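PDB 6KHO: tryptophan decarboxylase 1 from Oryza sativa subsp. japonica, which catalyses the pyridoxal 5'-phosphate-dependent decarboxylation of L-tryptophan to tryptamine, and of 5-hydroxy-L-tryptophan to serotonin, within serotonin biosynthesis. Local coordinates for residues Val79-Lys82 with Glu83-Ser86; Asp116-Ala119 with Ser120-Thr124; Gln130-Pro133 with Ala134-Glu137; Asn151-Thr154 with Ser155-Asn158; Trp390-Met393 with Arg394-Val398. All coordinates share one frame; numbering follows the deposited sequence.

How the contacts relate
From the N terminus the five contacts run in series; each joins residues adjoining in sequence, so each closes a single turn, and none encloses or crosses another. Contact 1 lies on helix 77-88, contact 2 at the end of helix 110-122, contact 3 at the start of helix 133-149, contact 4 in the loop before strand 168-172, and contact 5 on the long helix 386-420. Contacts 2 and 3 meet where Thr124 CG2 lies 4.0 Å from Ser132 OG, and contacts 2 and 5 where Ile118 CD1 lies 3.9 Å from Met391 CE. Contact 1 stands apart, about 12 Å from contact 2 between nearest atoms. All but contact 4 touch the second subunit.

Contact 1 of 5, residues Val79-Lys82 with Glu83-Ser86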
loop_
_atom_site.group_PDB
_atom_site.type_symbol
_atom_site.label_atom_id
_atom_site.label_comp_id
_atom_site.label_asym_id
_atom_site.label_seq_id
_atom_site.Cartn_x
_atom_site.Cartn_y
_atom_site.Cartn_z
ATOM N N VAL A 79 -24.508 15.762 -4.937
ATOM C CA VAL A 79 -25.180 14.888 -3.977
ATOM C C VAL A 79 -24.163 14.037 -3.223
ATOM O O VAL A 79 -24.264 13.858 -2.005
ATOM C CB VAL A 79 -26.222 14.019 -4.702
ATOM C CG1 VAL A 79 -26.772 12.941 -3.765
ATOM C CG2 VAL A 79 -27.344 14.899 -5.265
ATOM N N THR A 80 -23.164 13.505 -3.932
ATOM C CA THR A 80 -22.094 12.770 -3.267
ATOM C C THR A 80 -21.402 13.635 -2.222
ATOM O O THR A 80 -21.176 13.200 -1.089
ATOM C CB THR A 80 -21.098 12.273 -4.310
ATOM O OG1 THR A 80 -21.817 11.528 -5.304
ATOM C CG2 THR A 80 -20.025 11.392 -3.648
ATOM N N MET A 81 -21.091 14.886 -2.577
ATOM C CA MET A 81 -20.461 15.797 -1.623
ATOM C C MET A 81 -21.396 16.158 -0.471
ATOM O O MET A 81 -20.933 16.364 0.657
ATOM C CB MET A 81 -19.998 17.074 -2.330
ATOM C CG MET A 81 -18.897 16.855 -3.384
ATOM S SD MET A 81 -17.386 16.191 -2.645
ATOM C CE MET A 81 -16.959 17.525 -1.532
ATOM N N LYS A 82 -22.706 16.266 -0.721
ATOM C CA LYS A 82 -23.607 16.531 0.400
ATOM C C LYS A 82 -23.619 15.362 1.384
ATOM O O LYS A 82 -23.600 15.572 2.602
ATOM C CB LYS A 82 -25.025 16.835 -0.094
ATOM C CG LYS A 82 -25.990 17.166 1.051
ATOM C CD LYS A 82 -27.393 17.459 0.538
ATOM C CE LYS A 82 -28.285 18.073 1.621
ATOM N NZ LYS A 82 -29.388 18.865 0.983
ATOM N N GLU A 83 -23.638 14.127 0.877
ATOM C CA GLU A 83 -23.566 12.965 1.768
ATOM C C GLU A 83 -22.224 12.884 2.482
ATOM O O GLU A 83 -22.170 12.478 3.646
ATOM C CB GLU A 83 -23.865 11.683 0.986
ATOM C CG GLU A 83 -25.269 11.742 0.337
ATOM C CD GLU A 83 -25.726 10.426 -0.275
ATOM O OE1 GLU A 83 -24.884 9.539 -0.516
ATOM O OE2 GLU A 83 -26.942 10.279 -0.525
ATOM N N LEU A 84 -21.137 13.284 1.818
ATOM C CA LEU A 84 -19.865 13.431 2.514
ATOM C C LEU A 84 -20.004 14.355 3.721
ATOM O O LEU A 84 -19.566 14.024 4.832
ATOM C CB LEU A 84 -18.805 13.969 1.550
ATOM C CG LEU A 84 -17.453 14.266 2.183
ATOM C CD1 LEU A 84 -16.753 12.963 2.559
ATOM C CD2 LEU A 84 -16.601 15.099 1.237
ATOM N N ARG A 85 -20.607 15.526 3.521
ATOM C CA ARG A 85 -20.691 16.499 4.604
ATOM C C ARG A 85 -21.690 16.080 5.675
ATOM O O ARG A 85 -21.480 16.377 6.858
ATOM C CB ARG A 85 -21.060 17.881 4.058
ATOM C CG ARG A 85 -20.084 18.417 3.019
ATOM C CD ARG A 85 -20.623 19.636 2.290
ATOM N NE ARG A 85 -19.798 20.808 2.568
ATOM C CZ ARG A 85 -18.968 21.380 1.696
ATOM N NH1 ARG A 85 -18.849 20.897 0.458
ATOM N NH2 ARG A 85 -18.259 22.446 2.066
ATOM N N SER A 86 -22.772 15.401 5.286
ATOM C CA SER A 86 -23.868 15.086 6.204
ATOM C C SER A 86 -23.652 13.801 6.990
ATOM O O SER A 86 -24.026 13.732 8.166
ATOM C CB SER A 86 -25.191 14.961 5.443
ATOM O OG SER A 86 -25.585 16.200 4.905
#
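Glu83 N, Leu84 N and Arg85 N donate to Val79 O, Thr80 O and Met81 O, the i to i+4 pattern of an alpha helix, here helix 77-88, with the straightest of the three bonds at Glu83 (N-H...O 167°). The helix packs on the second subunit, and its side chains divide by direction. Glu83 runs alongside Val79, its CG anti to the carbonyl carbon (chi1 -59°), which brings CG to 3.3 Å from Val79 O and leaves OE2 4.2 Å from Val79 CG1. The carboxylate reaches across the dimer interface to a salt bridge with Arg394 of the second subunit, while Thr80 OG1 is hydrogen-bonded to Thr395 OG1 of that subunit. A glutamine in place of Glu83 would probably keep the packing beside Val79 but leave the arginine of the second subunit without its charged mate. On another side, Met81 bends at chi2 and chi3, setting its methyl CE 3.7 Å from Leu84 CD2; both residues rest on Phe40 of helix 27-47, and Arg85 reaches the same helix through a salt bridge to Asp43. Lys82 O accepts twice from Ser86: the backbone N donates at 2.8 Å and is tilted only slightly from the carbonyl plane, whereas the hydroxyl OG approaches from above that plane, 41° out of it, at 3.1 Å.

Contact 2 of 5, residues Asp116-Ala119 with Ser120-Thr124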
loop_
_atom_site.group_PDB
_atom_site.type_symbol
_atom_site.label_atom_id
_atom_site.label_comp_id
_atom_site.label_asym_id
_atom_site.label_seq_id
_atom_site.Cartn_x
_atom_site.Cartn_y
_atom_site.Cartn_z
ATOM N N ASP A 116 0.038 14.403 -4.435
ATOM C CA ASP A 116 -0.712 13.156 -4.479
ATOM C C ASP A 116 -1.921 13.252 -5.394
ATOM O O ASP A 116 -2.275 12.263 -6.045
ATOM C CB ASP A 116 -1.143 12.713 -3.089
ATOM C CG ASP A 116 -0.434 11.435 -2.665
ATOM O OD1 ASP A 116 0.500 11.002 -3.400
ATOM O OD2 ASP A 116 -0.799 10.854 -1.624
ATOM N N LEU A 117 -2.560 14.419 -5.462
ATOM C CA LEU A 117 -3.643 14.617 -6.424
ATOM C C LEU A 117 -3.150 14.431 -7.856
ATOM O O LEU A 117 -3.793 13.750 -8.667
ATOM C CB LEU A 117 -4.249 16.009 -6.228
ATOM C CG LEU A 117 -5.154 16.623 -7.295
ATOM C CD1 LEU A 117 -6.403 15.789 -7.528
ATOM C CD2 LEU A 117 -5.515 18.059 -6.887
ATOM N N ILE A 118 -2.003 15.023 -8.184
ATOM C CA ILE A 118 -1.465 14.871 -9.533
ATOM C C ILE A 118 -1.135 13.406 -9.817
ATOM O O ILE A 118 -1.447 12.882 -10.895
ATOM C CB ILE A 118 -0.258 15.809 -9.720
ATOM C CG1 ILE A 118 -0.769 17.262 -9.725
ATOM C CG2 ILE A 118 0.462 15.503 -11.028
ATOM C CD1 ILE A 118 0.312 18.350 -9.594
ATOM N N ALA A 119 -0.560 12.703 -8.836
ATOM C CA ALA A 119 -0.231 11.300 -9.050
ATOM C C ALA A 119 -1.488 10.469 -9.269
ATOM O O ALA A 119 -1.511 9.584 -10.135
ATOM C CB ALA A 119 0.585 10.764 -7.871
ATOM N N SER A 120 -2.559 10.770 -8.523
ATOM C CA SER A 120 -3.817 10.037 -8.671
ATOM C C SER A 120 -4.438 10.255 -10.039
ATOM O O SER A 120 -5.122 9.368 -10.556
ATOM C CB SER A 120 -4.835 10.479 -7.613
ATOM O OG SER A 120 -4.455 10.075 -6.327
ATOM N N ALA A 121 -4.232 11.432 -10.631
ATOM C CA ALA A 121 -4.857 11.702 -11.918
ATOM C C ALA A 121 -4.075 11.080 -13.067
ATOM O O ALA A 121 -4.667 10.525 -14.004
ATOM C CB ALA A 121 -5.000 13.212 -12.115
ATOM N N MET A 122 -2.746 11.186 -13.030
ATOM C CA MET A 122 -1.939 10.528 -14.049
ATOM C C MET A 122 -2.039 9.013 -13.922
ATOM O O MET A 122 -2.102 8.296 -14.933
ATOM C CB MET A 122 -0.494 11.013 -13.938
ATOM C CG MET A 122 -0.411 12.527 -14.228
ATOM S SD MET A 122 1.275 13.126 -14.412
ATOM C CE MET A 122 2.024 12.467 -12.928
ATOM N N ASN A 123 -2.064 8.521 -12.683
ATOM C CA ASN A 123 -2.411 7.138 -12.364
ATOM C C ASN A 123 -1.508 6.144 -13.094
ATOM O O ASN A 123 -1.975 5.138 -13.630
ATOM C CB ASN A 123 -3.895 6.875 -12.671
ATOM C CG ASN A 123 -4.469 5.722 -11.858
ATOM O OD1 ASN A 123 -4.080 5.501 -10.706
ATOM N ND2 ASN A 123 -5.390 4.974 -12.463
ATOM N N THR A 124 -0.207 6.438 -13.136
ATOM C CA THR A 124 0.737 5.487 -13.699
ATOM C C THR A 124 1.001 4.365 -12.691
ATOM O O THR A 124 0.824 4.527 -11.480
ATOM C CB THR A 124 2.056 6.184 -14.100
ATOM O OG1 THR A 124 2.661 6.789 -12.943
ATOM C CG2 THR A 124 1.800 7.271 -15.184
HETATM O O HOH W 1 0.956 8.637 -11.630
HETATM O O HOH W 2 0.426 6.829 -9.643
#
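Asp116 O and Ala119 O each have more than one donor. Asp116 O accepts both Ser120 N, at 2.9 Å, and Ser120 OG, at 3.1 Å, and the two donors come from opposite faces of the carbonyl plane. Holding OG anti to its own carbonyl carbon (chi1 -69°) turns the hydroxyl back along the helix for this second bond. Ser120 OG is also hydrogen-bonded to Arg383 NH1, so an alanine at Ser120 would probably leave Asp116 O with the backbone donor but deprive Arg383 of a partner. The Asp116 carboxylate, for its part, forms a salt bridge with Lys388. Ala119 O takes Asn123 N at 2.8 Å and also a water that receives Thr124 N, a link that carries the helix end on into the following chain. In between, Met122 N meets Ile118 O almost linearly (N-H...O 177°), and Ala121 N adds a weak bond to the same oxygen.

Between the two segments, apolar side chains meet at Ile118 and Met122. They lie side by side pointing the same way, with Ile118 CG2 3.9 Å from Met122 CE, which a bend at chi3 swings back toward the isoleucine.

Asn123 leaves helical geometry with positive phi (57°) while its N still bonds four residues back: the pattern of a helix C-terminal end passing through a left-handed residue, here where helix 110-122 stops at the dimer interface.

Contact 3 of 5, residues Gln130-Pro133 with Ala134-Glu137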
loop_
_atom_site.group_PDB
_atom_site.type_symbol
_atom_site.label_atom_id
_atom_site.label_comp_id
_atom_site.label_asym_id
_atom_site.label_seq_id
_atom_site.Cartn_x
_atom_site.Cartn_y
_atom_site.Cartn_z
ATOM N N GLN A 130 10.608 1.022 -17.099
ATOM C CA GLN A 130 10.038 1.272 -18.417
ATOM C C GLN A 130 8.552 1.602 -18.340
ATOM O O GLN A 130 8.056 2.415 -19.141
ATOM C CB GLN A 130 10.256 0.060 -19.326
ATOM C CG GLN A 130 9.777 0.288 -20.759
ATOM C CD GLN A 130 10.456 1.474 -21.409
ATOM O OE1 GLN A 130 9.969 2.618 -21.345
ATOM N NE2 GLN A 130 11.590 1.215 -22.045
ATOM N N ALA A 131 7.837 0.986 -17.381
ATOM C CA ALA A 131 6.417 1.244 -17.136
ATOM C C ALA A 131 6.103 2.704 -16.886
ATOM O O ALA A 131 4.935 3.091 -17.028
ATOM C CB ALA A 131 5.916 0.473 -15.912
ATOM N N SER A 132 7.120 3.518 -16.480
ATOM C CA SER A 132 7.099 4.982 -16.422
ATOM C C SER A 132 8.411 5.522 -15.854
ATOM O O SER A 132 8.554 5.638 -14.625
ATOM C CB SER A 132 5.931 5.488 -15.568
ATOM O OG SER A 132 5.777 6.877 -15.763
ATOM N N PRO A 133 9.383 5.864 -16.711
ATOM C CA PRO A 133 10.712 6.244 -16.202
ATOM C C PRO A 133 10.707 7.335 -15.142
ATOM O O PRO A 133 11.375 7.181 -14.116
ATOM C CB PRO A 133 11.438 6.673 -17.485
ATOM C CG PRO A 133 10.903 5.721 -18.512
ATOM C CD PRO A 133 9.404 5.627 -18.171
ATOM N N ALA A 134 9.967 8.422 -15.358
ATOM C CA ALA A 134 9.951 9.525 -14.398
ATOM C C ALA A 134 9.504 9.072 -13.010
ATOM O O ALA A 134 10.008 9.575 -12.007
ATOM C CB ALA A 134 9.028 10.653 -14.908
ATOM N N ALA A 135 8.560 8.128 -12.927
ATOM C CA ALA A 135 8.051 7.726 -11.614
ATOM C C ALA A 135 9.129 7.041 -10.789
ATOM O O ALA A 135 9.241 7.273 -9.574
ATOM C CB ALA A 135 6.840 6.803 -11.777
ATOM N N THR A 136 9.932 6.196 -11.429
ATOM C CA THR A 136 10.989 5.494 -10.715
ATOM C C THR A 136 12.181 6.403 -10.456
ATOM O O THR A 136 12.729 6.409 -9.350
ATOM C CB THR A 136 11.395 4.257 -11.515
ATOM O OG1 THR A 136 10.321 3.298 -11.460
ATOM C CG2 THR A 136 12.712 3.645 -10.979
ATOM N N GLU A 137 12.575 7.200 -11.453
ATOM C CA GLU A 137 13.724 8.077 -11.260
ATOM C C GLU A 137 13.431 9.181 -10.252
ATOM O O GLU A 137 14.333 9.594 -9.523
ATOM C CB GLU A 137 14.166 8.663 -12.604
ATOM C CG GLU A 137 14.621 7.559 -13.568
ATOM C CD GLU A 137 15.723 7.981 -14.541
ATOM O OE1 GLU A 137 16.282 9.092 -14.410
ATOM O OE2 GLU A 137 16.016 7.182 -15.451
HETATM O O HOH W 3 8.340 3.420 -13.134
#
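Ser132 O is gripped by two donors: a water gives it a hydrogen bond of 2.7 Å, and Ala135 N a weak one of 3.0 Å, bent to 131° at the hydrogen. The carbonyl thus belongs to the N-terminal turn of helix 133-149, with Ser132 in the N-cap position and Pro133 as the first helical residue. Proline suits this place, since the first residues of a helix need no N-H for the i to i+4 pattern. Donating to Ser132 O, the water accepts in turn from Thr136 OG1 at 2.6 Å, bridging the N-cap residue to the residue four places on.

Although Ser132 is at the N-cap, its hydroxyl forms no capping bond. OG lies anti to the backbone N (chi1 -168°), and is hydrogen-bonded instead to Thr93 N of the second subunit, a bond that joins the helix start to the dimer partner. Ser132 CB rests 4.1 Å from Ala135 CB, a loose van der Waals contact beside the weak backbone bond.

The first regular bond of the helix runs from Glu137 N to Pro133 O, 2.9 Å long and almost linear. Beyond it, the Glu137 carboxylate binds backbone N-H groups of Gly60 and Leu62 of the second subunit, OE2 also taking NE1 of Trp129 in its own chain. Glu137 CG meanwhile stays 3.3 Å from Pro133 O.

Contact 4 of 5, residues Asn151-Thr154 with Ser155-Asn158; sequences NLPT and SFMN
Pro153 O meets Phe156 twice over: it accepts Phe156 N at 3.0 Å, and it also lies at the edge of the phenyl ring, in the ring plane, 3.9 Å from CD2. The amide bond is straight at the hydrogen (167°), yet the donor stands above the carbonyl plane, 44° out of it, so it does not use a lone pair. The ring is brought alongside the proline with both side chains pointing the same way, and Pro153 CD approaches Phe156 CD2 at 4.0 Å. Leu152 adds a looser apolar touch, its CD1 reaching Phe156 CB at 4.2 Å. Ser155 OG, between its backbone N and carbonyl carbon (chi1 55°), comes up beside the proline, 3.6 Å from Pro153 CB.

Successive i to i+3 bonds, the second from Met157 N to Thr154 O at 3.1 Å, mark a short 3-10 turn in the loop that follows helix 133-149. Asn151, with positive phi, closes that helix in a Schellman motif just ahead of the turn. A water beside the turn accepts from Ser155 N and is hydrogen-bonded to Thr154 OG1, tying the threonine side chain to the backbone N of the next residue.

Further out, Tyr342 of strand 339-343 touches Leu152, Phe156 and Met157, and Leu152 also packs on Ala147 of the helix. Arg344 lies against Ser155 and Phe156, while Pro153 rests on Val318 and Glu319.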
loop_
_atom_site.group_PDB
_atom_site.type_symbol
_atom_site.label_atom_id
_atom_site.label_comp_id
_atom_site.label_asym_id
_atom_site.label_seq_id
_atom_site.Cartn_x
_atom_site.Cartn_y
_atom_site.Cartn_z
ATOM N N ASN A 151 21.490 13.056 6.576
ATOM C CA ASN A 151 22.910 12.759 6.672
ATOM C C ASN A 151 23.159 11.265 6.826
ATOM O O ASN A 151 24.024 10.838 7.595
ATOM C CB ASN A 151 23.550 13.533 7.816
ATOM C CG ASN A 151 24.383 14.648 7.319
ATOM O OD1 ASN A 151 25.513 14.434 6.881
ATOM N ND2 ASN A 151 23.824 15.851 7.320
ATOM N N LEU A 152 22.396 10.454 6.095
ATOM C CA LEU A 152 22.703 9.033 6.074
ATOM C C LEU A 152 24.090 8.813 5.469
ATOM O O LEU A 152 24.508 9.557 4.581
ATOM C CB LEU A 152 21.661 8.256 5.277
ATOM C CG LEU A 152 20.248 8.191 5.862
ATOM C CD1 LEU A 152 19.412 7.216 5.052
ATOM C CD2 LEU A 152 20.270 7.762 7.328
ATOM N N PRO A 153 24.832 7.819 5.958
ATOM C CA PRO A 153 26.061 7.408 5.269
ATOM C C PRO A 153 25.790 7.116 3.797
ATOM O O PRO A 153 24.698 6.671 3.421
ATOM C CB PRO A 153 26.482 6.137 6.019
ATOM C CG PRO A 153 25.869 6.280 7.369
ATOM C CD PRO A 153 24.596 7.063 7.198
ATOM N N THR A 154 26.803 7.365 2.962
ATOM C CA THR A 154 26.639 7.173 1.523
ATOM C C THR A 154 26.410 5.713 1.170
ATOM O O THR A 154 25.876 5.421 0.093
ATOM C CB THR A 154 27.859 7.701 0.752
ATOM O OG1 THR A 154 29.056 7.204 1.350
ATOM C CG2 THR A 154 27.895 9.212 0.774
ATOM N N SER A 155 26.783 4.790 2.057
ATOM C CA SER A 155 26.492 3.382 1.823
ATOM C C SER A 155 24.993 3.103 1.688
ATOM O O SER A 155 24.622 2.034 1.193
ATOM C CB SER A 155 27.093 2.532 2.946
ATOM O OG SER A 155 26.649 2.972 4.221
ATOM N N PHE A 156 24.121 4.030 2.095
ATOM C CA PHE A 156 22.680 3.804 1.986
ATOM C C PHE A 156 22.059 4.361 0.708
ATOM O O PHE A 156 20.854 4.185 0.505
ATOM C CB PHE A 156 21.945 4.387 3.201
ATOM C CG PHE A 156 22.053 3.535 4.442
ATOM C CD1 PHE A 156 21.252 2.409 4.591
ATOM C CD2 PHE A 156 22.961 3.852 5.450
ATOM C CE1 PHE A 156 21.345 1.599 5.724
ATOM C CE2 PHE A 156 23.066 3.057 6.594
ATOM C CZ PHE A 156 22.258 1.922 6.729
ATOM N N MET A 157 22.819 5.005 -0.174
ATOM C CA MET A 157 22.218 5.420 -1.436
ATOM C C MET A 157 23.173 5.139 -2.592
ATOM O O MET A 157 24.311 4.698 -2.399
ATOM C CB MET A 157 21.773 6.886 -1.378
ATOM C CG MET A 157 20.417 7.167 -2.074
ATOM S SD MET A 157 19.018 6.030 -1.741
ATOM C CE MET A 157 18.033 6.416 -3.207
ATOM N N ASN A 158 22.670 5.330 -3.806
ATOM C CA ASN A 158 23.415 5.006 -5.024
ATOM C C ASN A 158 23.445 6.208 -5.955
ATOM O O ASN A 158 22.496 6.989 -5.986
ATOM C CB ASN A 158 22.790 3.800 -5.742
ATOM C CG ASN A 158 23.835 2.823 -6.289
ATOM O OD1 ASN A 158 24.426 3.055 -7.348
ATOM N ND2 ASN A 158 24.052 1.716 -5.570
HETATM O O HOH W 4 29.374 5.404 3.670
#

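Contact 5 of 5, residues Trp390-Met393 with Arg394-Val398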
loop_
_atom_site.group_PDB
_atom_site.type_symbol
_atom_site.label_atom_id
_atom_site.label_comp_id
_atom_site.label_asym_id
_atom_site.label_seq_id
_atom_site.Cartn_x
_atom_site.Cartn_y
_atom_site.Cartn_z
ATOM N N TRP A 390 8.948 14.588 -3.272
ATOM C CA TRP A 390 9.779 15.582 -3.955
ATOM C C TRP A 390 9.141 16.971 -3.896
ATOM O O TRP A 390 9.827 17.970 -3.652
ATOM C CB TRP A 390 10.014 15.155 -5.405
ATOM C CG TRP A 390 10.585 16.241 -6.271
ATOM C CD1 TRP A 390 11.878 16.683 -6.291
ATOM C CD2 TRP A 390 9.872 17.037 -7.234
ATOM N NE1 TRP A 390 12.012 17.711 -7.201
ATOM C CE2 TRP A 390 10.797 17.949 -7.790
ATOM C CE3 TRP A 390 8.538 17.079 -7.662
ATOM C CZ2 TRP A 390 10.439 18.874 -8.777
ATOM C CZ3 TRP A 390 8.181 17.997 -8.657
ATOM C CH2 TRP A 390 9.134 18.885 -9.198
ATOM N N MET A 391 7.825 17.053 -4.085
ATOM C CA MET A 391 7.172 18.363 -4.080
ATOM C C MET A 391 7.294 19.051 -2.723
ATOM O O MET A 391 7.417 20.280 -2.651
ATOM C CB MET A 391 5.712 18.211 -4.464
ATOM C CG MET A 391 5.509 18.081 -5.957
ATOM S SD MET A 391 3.827 18.553 -6.394
ATOM C CE MET A 391 3.950 18.484 -8.179
ATOM N N VAL A 392 7.236 18.279 -1.639
ATOM C CA VAL A 392 7.393 18.855 -0.306
ATOM C C VAL A 392 8.793 19.446 -0.148
ATOM O O VAL A 392 8.956 20.599 0.277
ATOM C CB VAL A 392 7.098 17.792 0.773
ATOM C CG1 VAL A 392 7.651 18.229 2.127
ATOM C CG2 VAL A 392 5.599 17.534 0.853
ATOM N N MET A 393 9.823 18.664 -0.484
ATOM C CA MET A 393 11.194 19.151 -0.355
ATOM C C MET A 393 11.488 20.277 -1.342
ATOM O O MET A 393 12.142 21.265 -0.984
ATOM C CB MET A 393 12.191 18.005 -0.557
ATOM C CG MET A 393 12.330 17.064 0.642
ATOM S SD MET A 393 13.460 15.669 0.365
ATOM C CE MET A 393 12.627 14.781 -0.962
ATOM N N ARG A 394 11.015 20.147 -2.589
ATOM C CA ARG A 394 11.313 21.151 -3.612
ATOM C C ARG A 394 10.636 22.485 -3.307
ATOM O O ARG A 394 11.213 23.548 -3.556
ATOM C CB ARG A 394 10.887 20.650 -4.999
ATOM C CG ARG A 394 11.147 21.644 -6.165
ATOM C CD ARG A 394 12.642 21.956 -6.225
ATOM N NE ARG A 394 13.082 22.716 -7.397
ATOM C CZ ARG A 394 13.604 23.933 -7.329
ATOM N NH1 ARG A 394 13.705 24.530 -6.152
ATOM N NH2 ARG A 394 14.008 24.557 -8.429
ATOM N N THR A 395 9.414 22.460 -2.776
ATOM C CA THR A 395 8.692 23.713 -2.572
ATOM C C THR A 395 9.123 24.402 -1.276
ATOM O O THR A 395 9.346 25.618 -1.262
ATOM C CB THR A 395 7.176 23.461 -2.579
ATOM O OG1 THR A 395 6.810 22.735 -3.762
ATOM C CG2 THR A 395 6.391 24.786 -2.549
ATOM N N TYR A 396 9.256 23.647 -0.185
ATOM C CA TYR A 396 9.517 24.242 1.126
ATOM C C TYR A 396 11.005 24.371 1.450
ATOM O O TYR A 396 11.406 25.353 2.085
ATOM C CB TYR A 396 8.816 23.434 2.218
ATOM C CG TYR A 396 7.326 23.334 1.986
ATOM C CD1 TYR A 396 6.586 24.454 1.607
ATOM C CD2 TYR A 396 6.660 22.123 2.116
ATOM C CE1 TYR A 396 5.222 24.371 1.376
ATOM C CE2 TYR A 396 5.285 22.027 1.895
ATOM C CZ TYR A 396 4.581 23.160 1.532
ATOM O OH TYR A 396 3.233 23.068 1.318
ATOM N N GLY A 397 11.832 23.416 1.029
ATOM C CA GLY A 397 13.260 23.481 1.274
ATOM C C GLY A 397 13.655 22.994 2.663
ATOM O O GLY A 397 12.833 22.854 3.569
ATOM N N VAL A 398 14.962 22.751 2.831
ATOM C CA VAL A 398 15.465 22.115 4.051
ATOM C C VAL A 398 15.232 23.009 5.269
ATOM O O VAL A 398 14.786 22.545 6.328
ATOM C CB VAL A 398 16.956 21.754 3.909
ATOM C CG1 VAL A 398 17.460 21.070 5.202
ATOM C CG2 VAL A 398 17.197 20.833 2.695
#
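Arg394 lays its aliphatic base over the indole of Trp390: CB stands over one face, offset toward the rim and 4.0 Å from the centroid of the five-membered ring, a CH-pi contact 21° off the normal. With CG anti to the backbone N (chi1 180°), CG follows at the rim of the indole, 3.9 Å from Trp390 CZ2, before a bend at chi2 carries the guanidinium off toward Glu83 of the second subunit, with which it forms a salt bridge. Arg394 N donates to Trp390 O in a short bond of 2.7 Å.

Thr395 holds Met391 O with two bonds, one from its N at 3.0 Å and a shorter one from OG1 at 2.8 Å. Tyr396 follows with a bond from its N to Val392 O, and its ring crosses the valine obliquely, Tyr396 CD2 being 4.0 Å from Val392 CG1. Tyr396 OH is hydrogen-bonded to Ala111 N. At Gly397 the N donates to Met393 O, and backbone angles where a side chain would jam against the preceding carbonyl account for glycine.

Within its own subunit this part of helix 386-420 packs against two helices: Trp390 and Met393 pack on Trp145 of helix 133-149, while Val392, Thr395 and Tyr396 touch helix 110-122.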